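Local coordinates for protein cystathionine beta-lyases/cystathionine gamma-synthases (Corynebacterium glutamicum, PDB 5X5H) that probably catalyses pyridoxal-phosphate-dependent formation of L,L-cystathionine and succinate from O-succinyl-L-homoserine and L-cysteine, a step of methionine biosynthesis, at residues 204-209 / 252-257; 208-213 / 335-340. All coordinates share one frame; numbering follows the deposited sequence.

Interaction 1 (204-209 / 252-257); sequences KYIGGH and KTLAVR. With PLP (pyridoxal-5'-phosphate), chain B.
Backbone approach is closest between Ile-206 and Leu-254, whose CA atoms lie 6.4 Å apart where the helically wound but irregular turn 205-207 faces the first turn of helix 254-273. Arg-257 carries the contact. Its chain is extended to CD and then bends at chi3 (-70°), which turns the guanidinium back toward the start of its own helix and end-on to the carbonyl of Tyr-205. NH1 and NH2 of Arg-257 both reach that single oxygen, at 2.8 Å and 3.0 Å from Tyr-205 O, and the oxygen lies near the guanidinium plane. The group's rotation is fixed further by Arg-257 NE, which donates to Thr-253 OG1 at 3.0 Å. Gly-208 CA sits over one guanidinium face, 3.5 Å from Arg-257 NH1, and Leu-254 CA backs the opposite face. A water accepts from Arg-257 NH1 and donates to Gly-208 O. Here the loop leaves the cofactor lysine: Lys-204 NZ is covalently joined to PLP C4A (1.4 Å), consistent with the internal aldimine of fold-type I PLP enzymes, with a weak hydrogen bond to PLP O3. Beside the polar grip, Leu-254 CD1 packs on Tyr-205 CB at 4.1 Å, and its CD2 just reaches Ile-206 CG1. Gly-250 O accepts from both Arg-257 NH2 and Thr-253 OG1, while Tyr-205 meets His-261 edge-to-face.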
loop_
_atom_site.group_PDB
_atom_site.type_symbol
_atom_site.label_atom_id
_atom_site.label_comp_id
_atom_site.label_asym_id
_atom_site.label_seq_id
_atom_site.Cartn_x
_atom_site.Cartn_y
_atom_site.Cartn_z
ATOM N N LYS A 204 3.983 -14.404 -11.749
ATOM C CA LYS A 204 3.098 -15.515 -12.073
ATOM C C LYS A 204 2.676 -16.291 -10.814
ATOM O O LYS A 204 2.013 -15.690 -10.000
ATOM C CB LYS A 204 3.754 -16.357 -13.170
ATOM C CG LYS A 204 4.366 -15.702 -14.357
ATOM C CD LYS A 204 3.541 -14.703 -14.950
ATOM C CE LYS A 204 4.194 -14.006 -16.261
ATOM N NZ LYS A 204 5.158 -14.641 -17.250
ATOM N N TYR A 205 3.016 -17.545 -10.661
ATOM C CA TYR A 205 2.561 -18.335 -9.542
ATOM C C TYR A 205 3.004 -17.936 -8.170
ATOM O O TYR A 205 2.219 -18.121 -7.190
ATOM C CB TYR A 205 2.848 -19.847 -9.739
ATOM C CG TYR A 205 2.118 -20.553 -10.855
ATOM C CD1 TYR A 205 0.835 -20.882 -10.697
ATOM C CD2 TYR A 205 2.735 -20.772 -12.078
ATOM C CE1 TYR A 205 0.155 -21.567 -11.700
ATOM C CE2 TYR A 205 2.043 -21.394 -13.093
ATOM C CZ TYR A 205 0.765 -21.759 -12.878
ATOM O OH TYR A 205 0.053 -22.442 -13.896
ATOM N N ILE A 206 4.261 -17.512 -8.010
ATOM C CA ILE A 206 4.745 -17.217 -6.662
ATOM C C ILE A 206 3.901 -16.099 -5.999
ATOM O O ILE A 206 3.361 -16.298 -4.892
ATOM C CB ILE A 206 6.243 -16.951 -6.674
ATOM C CG1 ILE A 206 6.956 -18.274 -6.837
ATOM C CG2 ILE A 206 6.712 -16.179 -5.454
ATOM C CD1 ILE A 206 8.436 -18.103 -7.184
ATOM N N GLY A 207 3.714 -14.954 -6.647
ATOM C CA GLY A 207 2.749 -13.979 -6.155
ATOM C C GLY A 207 1.348 -14.451 -6.162
ATOM O O GLY A 207 0.621 -14.270 -5.208
ATOM N N GLY A 208 0.952 -14.966 -7.334
ATOM C CA GLY A 208 -0.309 -15.702 -7.463
ATOM C C GLY A 208 -1.596 -14.964 -7.623
ATOM O O GLY A 208 -2.653 -15.554 -7.746
ATOM N N HIS A 209 -1.540 -13.619 -7.501
ATOM C CA HIS A 209 -2.755 -12.751 -7.407
ATOM C C HIS A 209 -2.777 -11.676 -8.482
ATOM O O HIS A 209 -3.622 -10.764 -8.434
ATOM C CB HIS A 209 -2.986 -12.250 -6.007
ATOM C CG HIS A 209 -3.091 -13.348 -4.997
ATOM N ND1 HIS A 209 -4.270 -13.721 -4.331
ATOM C CD2 HIS A 209 -2.125 -14.128 -4.540
ATOM C CE1 HIS A 209 -3.962 -14.777 -3.581
ATOM N NE2 HIS A 209 -2.664 -15.023 -3.658
ATOM N N LYS A 252 2.610 -17.415 0.569
ATOM C CA LYS A 252 2.138 -18.206 1.711
ATOM C C LYS A 252 1.079 -19.232 1.366
ATOM O O LYS A 252 0.845 -20.188 2.123
ATOM C CB LYS A 252 1.685 -17.269 2.843
ATOM C CG LYS A 252 2.789 -16.398 3.394
ATOM C CD LYS A 252 2.275 -15.497 4.523
ATOM C CE LYS A 252 3.441 -14.643 4.990
ATOM N NZ LYS A 252 2.992 -13.771 6.184
ATOM N N THR A 253 0.380 -19.065 0.233
ATOM C CA THR A 253 -0.651 -20.010 -0.235
ATOM C C THR A 253 -0.222 -20.784 -1.510
ATOM O O THR A 253 -1.073 -21.427 -2.097
ATOM C CB THR A 253 -1.994 -19.307 -0.501
ATOM O OG1 THR A 253 -1.870 -18.218 -1.433
ATOM C CG2 THR A 253 -2.574 -18.814 0.797
ATOM N N LEU A 254 1.054 -20.767 -1.863
ATOM C CA LEU A 254 1.478 -21.439 -3.105
ATOM C C LEU A 254 1.104 -22.908 -3.150
ATOM O O LEU A 254 0.526 -23.357 -4.155
ATOM C CB LEU A 254 2.953 -21.213 -3.371
ATOM C CG LEU A 254 3.499 -21.930 -4.634
ATOM C CD1 LEU A 254 2.837 -21.465 -5.918
ATOM C CD2 LEU A 254 4.996 -21.708 -4.749
ATOM N N ALA A 255 1.401 -23.628 -2.091
ATOM C CA ALA A 255 1.075 -25.067 -2.141
ATOM C C ALA A 255 -0.366 -25.298 -2.319
ATOM O O ALA A 255 -0.824 -26.138 -3.127
ATOM C CB ALA A 255 1.538 -25.786 -0.905
ATOM N N VAL A 256 -1.269 -24.644 -1.559
ATOM C CA VAL A 256 -2.712 -24.875 -1.651
ATOM C C VAL A 256 -3.273 -24.396 -2.990
ATOM O O VAL A 256 -4.185 -24.976 -3.538
ATOM C CB VAL A 256 -3.562 -24.390 -0.442
ATOM C CG1 VAL A 256 -3.137 -25.218 0.797
ATOM C CG2 VAL A 256 -3.417 -22.907 -0.219
ATOM N N ARG A 257 -2.724 -23.282 -3.511
ATOM C CA ARG A 257 -3.114 -22.844 -4.826
ATOM C C ARG A 257 -2.692 -23.865 -5.864
ATOM O O ARG A 257 -3.540 -24.235 -6.698
ATOM C CB ARG A 257 -2.546 -21.465 -5.137
ATOM C CG ARG A 257 -3.220 -20.334 -4.340
ATOM C CD ARG A 257 -2.689 -18.943 -4.719
ATOM N NE ARG A 257 -1.325 -18.668 -4.299
ATOM C CZ ARG A 257 -0.237 -18.664 -5.003
ATOM N NH1 ARG A 257 -0.272 -18.986 -6.304
ATOM N NH2 ARG A 257 0.923 -18.344 -4.477
HETATM N N1 PLP B . 9.810 -16.473 -18.035
HETATM C C2 PLP B . 8.635 -17.026 -18.240
HETATM C C2A PLP B . 8.605 -18.509 -18.397
HETATM C C3 PLP B . 7.508 -16.282 -18.129
HETATM O O3 PLP B . 6.249 -16.812 -18.302
HETATM C C4 PLP B . 7.559 -14.899 -17.884
HETATM C C4A PLP B . 6.314 -14.115 -17.793
HETATM C C5 PLP B . 8.831 -14.282 -17.833
HETATM C C6 PLP B . 9.921 -15.133 -17.899
HETATM C C5A PLP B . 9.045 -12.775 -17.697
HETATM O O4P PLP B . 8.697 -12.302 -16.352
HETATM P P PLP B . 8.127 -10.838 -16.143
HETATM O O1P PLP B . 6.867 -10.717 -16.976
HETATM O O2P PLP B . 7.935 -10.868 -14.639
HETATM O O3P PLP B . 9.218 -9.847 -16.554
HETATM O O HOH W 1 -2.370 -18.736 -8.087
#

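Interaction 2 (208-213 / 335-340); sequences GHSDVV and GVESLL
Ser-210 and Glu-337 meet tip to tip where the loop 208-213 passes the turn that leads into strand 339-341. The Ser-210 CB bond points toward this turn, and CB itself lies 3.5 Å from Glu-337 OE2. With chi1 at -56°, OG stands anti to the carbonyl carbon and donates to the same carboxylate oxygen, 2.6 Å from Ser-210 OG to Glu-337 OE2, which receives it on its syn lone pair, the side facing OE1; Ser-210 OG also comes within 3.7 Å of Gly-335 CA. The glutamate chain curls to meet it, bent at chi2 (-67°). Two residues earlier, Gly-208 O accepts a weak bond from Val-336 N at 3.0 Å. The close approach of Gly-208 CA and Gly-335 CA, 4.4 Å apart, also brings Gly-335 CA within 3.2 Å of Gly-208 O in a CA-H...O contact. Val-336 CG1 lies over one face of the His-209 ring, offset toward its rim. Asp-211, next along the loop, forms a salt bridge to Arg-249 of the second subunit. The contact thus joins the loop after the cofactor lysine to the C-terminal part of the chain in its buried interior, where the short serine bond would probably help to stabilise the charge of the Glu-337 carboxylate.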
loop_
_atom_site.group_PDB
_atom_site.type_symbol
_atom_site.label_atom_id
_atom_site.label_comp_id
_atom_site.label_asym_id
_atom_site.label_seq_id
_atom_site.Cartn_x
_atom_site.Cartn_y
_atom_site.Cartn_z
ATOM N N GLY A 208 0.952 -14.966 -7.334
ATOM C CA GLY A 208 -0.309 -15.702 -7.463
ATOM C C GLY A 208 -1.596 -14.964 -7.623
ATOM O O GLY A 208 -2.653 -15.554 -7.746
ATOM N N HIS A 209 -1.540 -13.619 -7.501
ATOM C CA HIS A 209 -2.755 -12.751 -7.407
ATOM C C HIS A 209 -2.777 -11.676 -8.482
ATOM O O HIS A 209 -3.622 -10.764 -8.434
ATOM C CB HIS A 209 -2.986 -12.250 -6.007
ATOM C CG HIS A 209 -3.091 -13.348 -4.997
ATOM N ND1 HIS A 209 -4.270 -13.721 -4.331
ATOM C CD2 HIS A 209 -2.125 -14.128 -4.540
ATOM C CE1 HIS A 209 -3.962 -14.777 -3.581
ATOM N NE2 HIS A 209 -2.664 -15.023 -3.658
ATOM N N SER A 210 -1.906 -11.838 -9.511
ATOM C CA SER A 210 -1.916 -10.952 -10.661
ATOM C C SER A 210 -1.845 -9.521 -10.341
ATOM O O SER A 210 -2.512 -8.710 -10.981
ATOM C CB SER A 210 -3.114 -11.216 -11.564
ATOM O OG SER A 210 -3.076 -12.632 -11.948
ATOM N N ASP A 211 -1.127 -9.172 -9.279
ATOM C CA ASP A 211 -1.049 -7.783 -8.814
ATOM C C ASP A 211 0.288 -7.233 -8.532
ATOM O O ASP A 211 0.429 -6.066 -8.066
ATOM C CB ASP A 211 -1.982 -7.523 -7.646
ATOM C CG ASP A 211 -1.702 -8.356 -6.448
ATOM O OD1 ASP A 211 -0.724 -9.154 -6.379
ATOM O OD2 ASP A 211 -2.478 -8.244 -5.413
ATOM N N VAL A 212 1.327 -7.985 -8.780
ATOM C CA VAL A 212 2.706 -7.523 -8.530
ATOM C C VAL A 212 3.624 -8.151 -9.604
ATOM O O VAL A 212 3.694 -9.371 -9.709
ATOM C CB VAL A 212 3.212 -7.786 -7.100
ATOM C CG1 VAL A 212 2.828 -9.128 -6.556
ATOM C CG2 VAL A 212 4.678 -7.582 -6.990
ATOM N N VAL A 213 4.441 -7.361 -10.295
ATOM C CA VAL A 213 5.480 -7.773 -11.247
ATOM C C VAL A 213 6.744 -7.974 -10.416
ATOM O O VAL A 213 7.092 -7.114 -9.606
ATOM C CB VAL A 213 5.657 -6.762 -12.340
ATOM C CG1 VAL A 213 6.781 -7.155 -13.252
ATOM C CG2 VAL A 213 4.371 -6.590 -13.134
ATOM N N GLY A 335 -2.088 -16.734 -11.916
ATOM C CA GLY A 335 -2.966 -16.176 -10.886
ATOM C C GLY A 335 -4.097 -17.067 -10.556
ATOM O O GLY A 335 -4.385 -18.078 -11.184
ATOM N N VAL A 336 -4.779 -16.711 -9.455
ATOM C CA VAL A 336 -5.940 -17.473 -8.985
ATOM C C VAL A 336 -7.046 -17.464 -10.017
ATOM O O VAL A 336 -7.811 -18.458 -10.102
ATOM C CB VAL A 336 -6.472 -16.983 -7.642
ATOM C CG1 VAL A 336 -5.485 -17.251 -6.526
ATOM C CG2 VAL A 336 -6.881 -15.515 -7.676
ATOM N N GLU A 337 -7.175 -16.435 -10.823
ATOM C CA GLU A 337 -8.183 -16.355 -11.903
ATOM C C GLU A 337 -7.650 -17.048 -13.155
ATOM O O GLU A 337 -6.451 -16.953 -13.528
ATOM C CB GLU A 337 -8.499 -14.907 -12.175
ATOM C CG GLU A 337 -7.506 -14.072 -12.987
ATOM C CD GLU A 337 -6.128 -13.770 -12.359
ATOM O OE1 GLU A 337 -6.008 -13.780 -11.057
ATOM O OE2 GLU A 337 -5.168 -13.524 -13.150
ATOM N N SER A 338 -8.587 -17.687 -13.845
ATOM C CA SER A 338 -8.216 -18.341 -15.141
ATOM C C SER A 338 -8.128 -17.312 -16.285
ATOM O O SER A 338 -8.934 -16.424 -16.424
ATOM C CB SER A 338 -9.340 -19.338 -15.502
ATOM O OG SER A 338 -9.344 -20.459 -14.613
ATOM N N LEU A 339 -7.087 -17.539 -17.089
ATOM C CA LEU A 339 -6.802 -16.666 -18.242
ATOM C C LEU A 339 -6.562 -17.514 -19.463
ATOM O O LEU A 339 -6.101 -18.627 -19.369
ATOM C CB LEU A 339 -5.580 -15.763 -17.961
ATOM C CG LEU A 339 -5.567 -14.865 -16.727
ATOM C CD1 LEU A 339 -4.187 -14.126 -16.708
ATOM C CD2 LEU A 339 -6.702 -13.903 -16.743
ATOM N N LEU A 340 -6.776 -16.881 -20.619
ATOM C CA LEU A 340 -6.314 -17.516 -21.865
ATOM C C LEU A 340 -5.797 -16.453 -22.871
ATOM O O LEU A 340 -6.140 -15.299 -22.738
ATOM C CB LEU A 340 -7.338 -18.462 -22.529
ATOM C CG LEU A 340 -8.483 -17.805 -23.277
ATOM C CD1 LEU A 340 -9.408 -18.934 -23.796
ATOM C CD2 LEU A 340 -9.362 -16.849 -22.633
#

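Both contacts are buried and share Gly-208 and His-209, with centres about 9 Å apart, so the loop between strands 197-201 and 215-219 is held from two directions. Interaction 1 ties its first half to the start of helix 254-273 through a cationic side chain that grips a backbone carbonyl; interaction 2 ties the middle of the loop, Gly-208 to Ser-210, to the approach of strand 339-341, in the smaller five-stranded sheet, through a carboxylate that accepts from a hydroxyl. They meet directly where Arg-257 CD packs on Val-336 CG1 at 3.7 Å. The second subunit touches both, whereas the covalent cofactor link belongs to interaction 1.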